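Local coordinates for response regulator (Caulobacter vibrioides, PDB 3N0R), which probably controls the general stress response as an anti-anti-sigma factor, joining a sigma-like domain to a two-component receiver domain, at residues Asn69-His81 with Leu122-Ile136. The protein carries 1 engineered substitution. Numbering follows the deposited sequence. Where two conformers were deposited one is given.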
loop_
_atom_site.group_PDB
_atom_site.type_symbol
_atom_site.label_atom_id
_atom_site.label_comp_id
_atom_site.label_asym_id
_atom_site.label_seq_id
_atom_site.Cartn_x
_atom_site.Cartn_y
_atom_site.Cartn_z
ATOM N N ASN A 69 -8.260 13.811 -21.474
ATOM C CA ASN A 69 -9.647 13.498 -21.166
ATOM C C ASN A 69 -9.838 12.837 -19.810
ATOM O O ASN A 69 -10.843 13.085 -19.127
ATOM C CB ASN A 69 -10.264 12.648 -22.274
ATOM C CG ASN A 69 -10.485 13.437 -23.553
ATOM O OD1 ASN A 69 -11.470 14.160 -23.681
ATOM N ND2 ASN A 69 -9.560 13.313 -24.500
ATOM N N LEU A 70 -8.873 12.006 -19.421
ATOM C CA LEU A 70 -9.023 11.200 -18.215
ATOM C C LEU A 70 -9.023 12.164 -17.045
ATOM O O LEU A 70 -8.515 13.276 -17.162
ATOM C CB LEU A 70 -7.861 10.211 -18.071
ATOM C CG LEU A 70 -7.760 9.113 -19.130
ATOM C CD1 LEU A 70 -6.461 8.313 -18.984
ATOM C CD2 LEU A 70 -8.981 8.195 -19.072
ATOM N N SER A 71 -9.582 11.753 -15.912
ATOM C CA SER A 71 -9.454 12.557 -14.706
ATOM C C SER A 71 -7.971 12.691 -14.390
ATOM O O SER A 71 -7.184 11.793 -14.699
ATOM C CB SER A 71 -10.171 11.896 -13.531
ATOM O OG SER A 71 -9.490 10.717 -13.121
ATOM N N PRO A 72 -7.579 13.806 -13.769
ATOM C CA PRO A 72 -6.159 13.935 -13.428
ATOM C C PRO A 72 -5.639 12.772 -12.581
ATOM O O PRO A 72 -4.494 12.368 -12.775
ATOM C CB PRO A 72 -6.112 15.256 -12.656
ATOM C CG PRO A 72 -7.241 16.054 -13.235
ATOM C CD PRO A 72 -8.328 15.053 -13.515
ATOM N N ARG A 73 -6.442 12.228 -11.667
ATOM C CA ARG A 73 -5.963 11.124 -10.840
ATOM C C ARG A 73 -5.641 9.900 -11.701
ATOM O O ARG A 73 -4.558 9.325 -11.598
ATOM C CB ARG A 73 -6.955 10.756 -9.729
ATOM C CG ARG A 73 -6.331 9.830 -8.688
ATOM C CD ARG A 73 -7.343 9.151 -7.768
ATOM N NE ARG A 73 -6.634 8.374 -6.753
ATOM C CZ ARG A 73 -7.110 7.292 -6.144
ATOM N NH1 ARG A 73 -8.321 6.833 -6.432
ATOM N NH2 ARG A 73 -6.364 6.668 -5.241
ATOM N N VAL A 74 -6.579 9.507 -12.555
ATOM C CA VAL A 74 -6.352 8.368 -13.435
ATOM C C VAL A 74 -5.161 8.647 -14.363
ATOM O O VAL A 74 -4.300 7.786 -14.568
ATOM C CB VAL A 74 -7.614 8.007 -14.232
ATOM C CG1 VAL A 74 -7.311 6.963 -15.286
ATOM C CG2 VAL A 74 -8.708 7.527 -13.281
ATOM N N ALA A 75 -5.117 9.851 -14.930
ATOM C CA ALA A 75 -4.037 10.220 -15.842
ATOM C C ALA A 75 -2.666 10.157 -15.177
ATOM O O ALA A 75 -1.688 9.751 -15.800
ATOM C CB ALA A 75 -4.277 11.600 -16.429
ATOM N N LEU A 76 -2.588 10.576 -13.917
ATOM C CA LEU A 76 -1.329 10.533 -13.177
ATOM C C LEU A 76 -0.868 9.086 -12.999
ATOM O O LEU A 76 0.303 8.774 -13.198
ATOM C CB LEU A 76 -1.507 11.193 -11.810
ATOM C CG LEU A 76 -0.349 11.036 -10.817
ATOM C CD1 LEU A 76 0.953 11.583 -11.378
ATOM C CD2 LEU A 76 -0.694 11.701 -9.485
ATOM N N TYR A 77 -1.782 8.206 -12.602
ATOM C CA TYR A 77 -1.411 6.802 -12.450
ATOM C C TYR A 77 -1.004 6.186 -13.788
ATOM O O TYR A 77 -0.090 5.365 -13.847
ATOM C CB TYR A 77 -2.520 5.989 -11.770
ATOM C CG TYR A 77 -2.609 6.131 -10.256
ATOM C CD1 TYR A 77 -3.092 7.299 -9.680
ATOM C CD2 TYR A 77 -2.271 5.077 -9.403
ATOM C CE1 TYR A 77 -3.210 7.431 -8.305
ATOM C CE2 TYR A 77 -2.391 5.207 -8.017
ATOM C CZ TYR A 77 -2.871 6.386 -7.479
ATOM O OH TYR A 77 -3.008 6.528 -6.108
ATOM N N ARG A 78 -1.682 6.568 -14.871
ATOM C CA ARG A 78 -1.298 6.079 -16.187
ATOM C C ARG A 78 0.144 6.475 -16.528
ATOM O O ARG A 78 0.918 5.660 -17.026
ATOM C CB ARG A 78 -2.282 6.593 -17.236
ATOM C CG ARG A 78 -1.979 6.156 -18.646
ATOM C CD ARG A 78 -3.072 6.633 -19.600
ATOM N NE ARG A 78 -2.819 6.208 -20.972
ATOM C CZ ARG A 78 -3.546 6.576 -22.020
ATOM N NH1 ARG A 78 -4.585 7.387 -21.861
ATOM N NH2 ARG A 78 -3.237 6.132 -23.230
ATOM N N VAL A 79 0.506 7.726 -16.258
ATOM C CA VAL A 79 1.875 8.186 -16.479
ATOM C C VAL A 79 2.864 7.381 -15.627
ATOM O O VAL A 79 3.907 6.945 -16.114
ATOM C CB VAL A 79 1.991 9.701 -16.208
ATOM C CG1 VAL A 79 3.440 10.110 -16.007
ATOM C CG2 VAL A 79 1.344 10.473 -17.362
ATOM N N PHE A 80 2.529 7.179 -14.354
ATOM C CA PHE A 80 3.375 6.386 -13.468
ATOM C C PHE A 80 3.614 4.989 -14.056
ATOM O O PHE A 80 4.734 4.487 -14.066
ATOM C CB PHE A 80 2.706 6.282 -12.098
ATOM C CG PHE A 80 3.519 5.534 -11.076
ATOM C CD1 PHE A 80 3.442 4.148 -10.991
ATOM C CD2 PHE A 80 4.371 6.207 -10.208
ATOM C CE1 PHE A 80 4.183 3.453 -10.054
ATOM C CE2 PHE A 80 5.109 5.517 -9.254
ATOM C CZ PHE A 80 5.033 4.144 -9.186
ATOM N N HIS A 81 2.551 4.375 -14.573
ATOM C CA HIS A 81 2.664 3.054 -15.181
ATOM C C HIS A 81 3.480 3.042 -16.470
ATOM O O HIS A 81 4.205 2.088 -16.739
ATOM C CB HIS A 81 1.274 2.468 -15.408
ATOM C CG HIS A 81 0.718 1.791 -14.201
ATOM N ND1 HIS A 81 0.477 0.435 -14.182
ATOM C CD2 HIS A 81 0.394 2.253 -12.969
ATOM C CE1 HIS A 81 0.022 0.086 -12.993
ATOM N NE2 HIS A 81 -0.022 1.163 -12.228
ATOM N N LEU A 122 -4.770 -1.316 -7.474
ATOM C CA LEU A 122 -5.446 -0.143 -8.025
ATOM C C LEU A 122 -6.911 -0.108 -7.595
ATOM O O LEU A 122 -7.455 0.954 -7.315
ATOM C CB LEU A 122 -5.349 -0.140 -9.557
ATOM C CG LEU A 122 -3.971 0.220 -10.119
ATOM C CD1 LEU A 122 -3.904 -0.071 -11.605
ATOM C CD2 LEU A 122 -3.597 1.678 -9.829
ATOM N N THR A 123 -7.546 -1.274 -7.555
ATOM C CA THR A 123 -8.956 -1.357 -7.198
ATOM C C THR A 123 -9.164 -1.444 -5.685
ATOM O O THR A 123 -9.832 -0.588 -5.096
ATOM C CB THR A 123 -9.667 -2.504 -7.953
ATOM O OG1 THR A 123 -8.971 -3.740 -7.748
ATOM C CG2 THR A 123 -9.748 -2.188 -9.454
ATOM N N ALA A 124 -8.572 -2.449 -5.045
ATOM C CA ALA A 124 -8.789 -2.677 -3.613
ATOM C C ALA A 124 -8.117 -1.646 -2.696
ATOM O O ALA A 124 -8.703 -1.219 -1.705
ATOM C CB ALA A 124 -8.359 -4.092 -3.232
ATOM N N LEU A 125 -6.876 -1.273 -2.991
ATOM C CA LEU A 125 -6.166 -0.309 -2.150
ATOM C C LEU A 125 -6.506 1.131 -2.514
ATOM O O LEU A 125 -6.764 1.951 -1.637
ATOM C CB LEU A 125 -4.650 -0.533 -2.212
ATOM C CG LEU A 125 -3.827 0.321 -1.241
ATOM C CD1 LEU A 125 -4.096 -0.072 0.208
ATOM C CD2 LEU A 125 -2.357 0.184 -1.567
ATOM N N GLU A 126 -6.513 1.432 -3.809
ATOM C CA GLU A 126 -6.640 2.811 -4.256
ATOM C C GLU A 126 -8.069 3.221 -4.602
ATOM O O GLU A 126 -8.350 4.403 -4.772
ATOM C CB GLU A 126 -5.700 3.068 -5.433
ATOM C CG GLU A 126 -4.232 2.888 -5.039
ATOM C CD GLU A 126 -3.825 3.810 -3.904
ATOM O OE1 GLU A 126 -4.081 5.022 -4.030
ATOM O OE2 GLU A 126 -3.252 3.338 -2.883
ATOM N N GLY A 127 -8.975 2.252 -4.700
ATOM C CA GLY A 127 -10.377 2.544 -4.935
ATOM C C GLY A 127 -10.763 2.931 -6.350
ATOM O O GLY A 127 -11.844 3.473 -6.560
ATOM N N PHE A 128 -9.915 2.649 -7.334
ATOM C CA PHE A 128 -10.327 2.849 -8.719
ATOM C C PHE A 128 -11.371 1.797 -9.098
ATOM O O PHE A 128 -11.335 0.659 -8.611
ATOM C CB PHE A 128 -9.127 2.733 -9.666
ATOM C CG PHE A 128 -8.175 3.884 -9.592
ATOM C CD1 PHE A 128 -8.555 5.134 -10.045
ATOM C CD2 PHE A 128 -6.891 3.714 -9.091
ATOM C CE1 PHE A 128 -7.675 6.198 -9.993
ATOM C CE2 PHE A 128 -6.012 4.780 -9.038
ATOM C CZ PHE A 128 -6.404 6.024 -9.494
ATOM N N THR A 129 -12.289 2.161 -9.986
ATOM C CA THR A 129 -13.181 1.168 -10.578
ATOM C C THR A 129 -12.372 0.289 -11.536
ATOM O O THR A 129 -11.283 0.679 -11.976
ATOM C CB THR A 129 -14.298 1.840 -11.382
ATOM O OG1 THR A 129 -13.720 2.486 -12.521
ATOM C CG2 THR A 129 -15.032 2.859 -10.533
ATOM N N PRO A 130 -12.894 -0.904 -11.872
ATOM C CA PRO A 130 -12.193 -1.729 -12.861
ATOM C C PRO A 130 -11.985 -0.994 -14.192
ATOM O O PRO A 130 -10.932 -1.137 -14.803
ATOM C CB PRO A 130 -13.113 -2.946 -13.024
ATOM C CG PRO A 130 -13.830 -3.038 -11.702
ATOM C CD PRO A 130 -14.036 -1.610 -11.263
ATOM N N THR A 131 -12.952 -0.197 -14.628
ATOM C CA THR A 131 -12.770 0.572 -15.862
ATOM C C THR A 131 -11.629 1.592 -15.749
ATOM O O THR A 131 -10.842 1.774 -16.680
ATOM C CB THR A 131 -14.068 1.282 -16.271
ATOM O OG1 THR A 131 -15.059 0.296 -16.570
ATOM C CG2 THR A 131 -13.850 2.137 -17.511
ATOM N N GLU A 132 -11.545 2.271 -14.609
ATOM C CA GLU A 132 -10.433 3.189 -14.380
ATOM C C GLU A 132 -9.099 2.446 -14.362
ATOM O O GLU A 132 -8.121 2.888 -14.970
ATOM C CB GLU A 132 -10.640 3.958 -13.075
ATOM C CG GLU A 132 -11.712 5.040 -13.161
ATOM C CD GLU A 132 -12.032 5.663 -11.811
ATOM O OE1 GLU A 132 -11.980 4.972 -10.771
ATOM O OE2 GLU A 132 -12.336 6.867 -11.788
ATOM N N ALA A 133 -9.053 1.321 -13.657
ATOM C CA ALA A 133 -7.834 0.519 -13.610
ATOM C C ALA A 133 -7.403 0.074 -15.019
ATOM O O ALA A 133 -6.207 0.043 -15.325
ATOM C CB ALA A 133 -8.011 -0.678 -12.682
ATOM N N ALA A 134 -8.374 -0.243 -15.876
ATOM C CA ALA A 134 -8.087 -0.621 -17.252
ATOM C C ALA A 134 -7.380 0.492 -18.029
ATOM O O ALA A 134 -6.498 0.217 -18.841
ATOM C CB ALA A 134 -9.369 -1.039 -17.959
ATOM N N GLN A 135 -7.761 1.744 -17.788
ATOM C CA GLN A 135 -7.099 2.893 -18.421
ATOM C C GLN A 135 -5.665 3.006 -17.950
ATOM O O GLN A 135 -4.767 3.335 -18.716
ATOM C CB GLN A 135 -7.786 4.215 -18.077
ATOM C CG GLN A 135 -9.272 4.230 -18.268
ATOM C CD GLN A 135 -9.688 3.687 -19.610
ATOM O OE1 GLN A 135 -9.147 4.069 -20.654
ATOM N NE2 GLN A 135 -10.659 2.794 -19.597
ATOM N N ILE A 136 -5.455 2.740 -16.669
ATOM C CA ILE A 136 -4.131 2.862 -16.082
ATOM C C ILE A 136 -3.208 1.775 -16.609
ATOM O O ILE A 136 -2.039 2.035 -16.918
ATOM C CB ILE A 136 -4.224 2.827 -14.548
ATOM C CG1 ILE A 136 -4.970 4.071 -14.047
ATOM C CG2 ILE A 136 -2.836 2.731 -13.919
ATOM C CD1 ILE A 136 -5.438 3.984 -12.617
HETATM O O HOH W 1 -11.689 9.049 -13.158
#
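Helix 72-81 passes helix 130-136 with axes 9.0 Å apart at closest approach and N-to-C directions 39° apart, and the CA atoms of Arg78 and Ile136 are the nearest pair, 4.3 Å apart. Phe128 lies just ahead of the helix that begins at Pro130, and its ring is held between Arg73 and Ile136. The Arg73 guanidinium lies flat on one face of the ring, planes 23° apart, in an off-centre cation-pi contact. Ile136 CD1 sits over the centre of the opposite face. The Phe128 edge points into the face of Tyr77, a T-shaped pair with centroids 4.8 Å apart.

Arg73 runs extended from CG to NE, which carries its guanidinium across the ring to Glu126. Arg73 NH1 and NH2 both donate to Glu126 O, NH1 at 2.9 Å, and this oxygen lies in the guanidinium plane. NH2 also forms a salt bridge with Glu126 OE1. Tyr77 OH donates to Glu126 OE1 at 2.8 Å, from above the carboxylate plane. A bend at chi2 (-58°) folds the Glu126 carboxylate back so that OE1 meets both Tyr77 and Arg73; OE2 forms a salt bridge with Arg36 NE.

Ile136 CG2 makes a CH-pi contact over the His81 ring, 3.6 Å from its centroid. Val74 splits its branches: CG2 meets Phe128 CE1 and CG1 meets Ile136 CG1. A water bridges Ser71 OG and Glu132 OE2, linking the N-cap of one helix to the Thr129-Glu132 capping box of the other.

The contact joins the Sigma2 region of PhyR to its sigma-like domain region. Helix 31-42 packs beside both segments: its Tyr37 hydrogen-bonds His81 NE2 and touches Leu122, while helix 141-156 packs against Thr123 and Pro130.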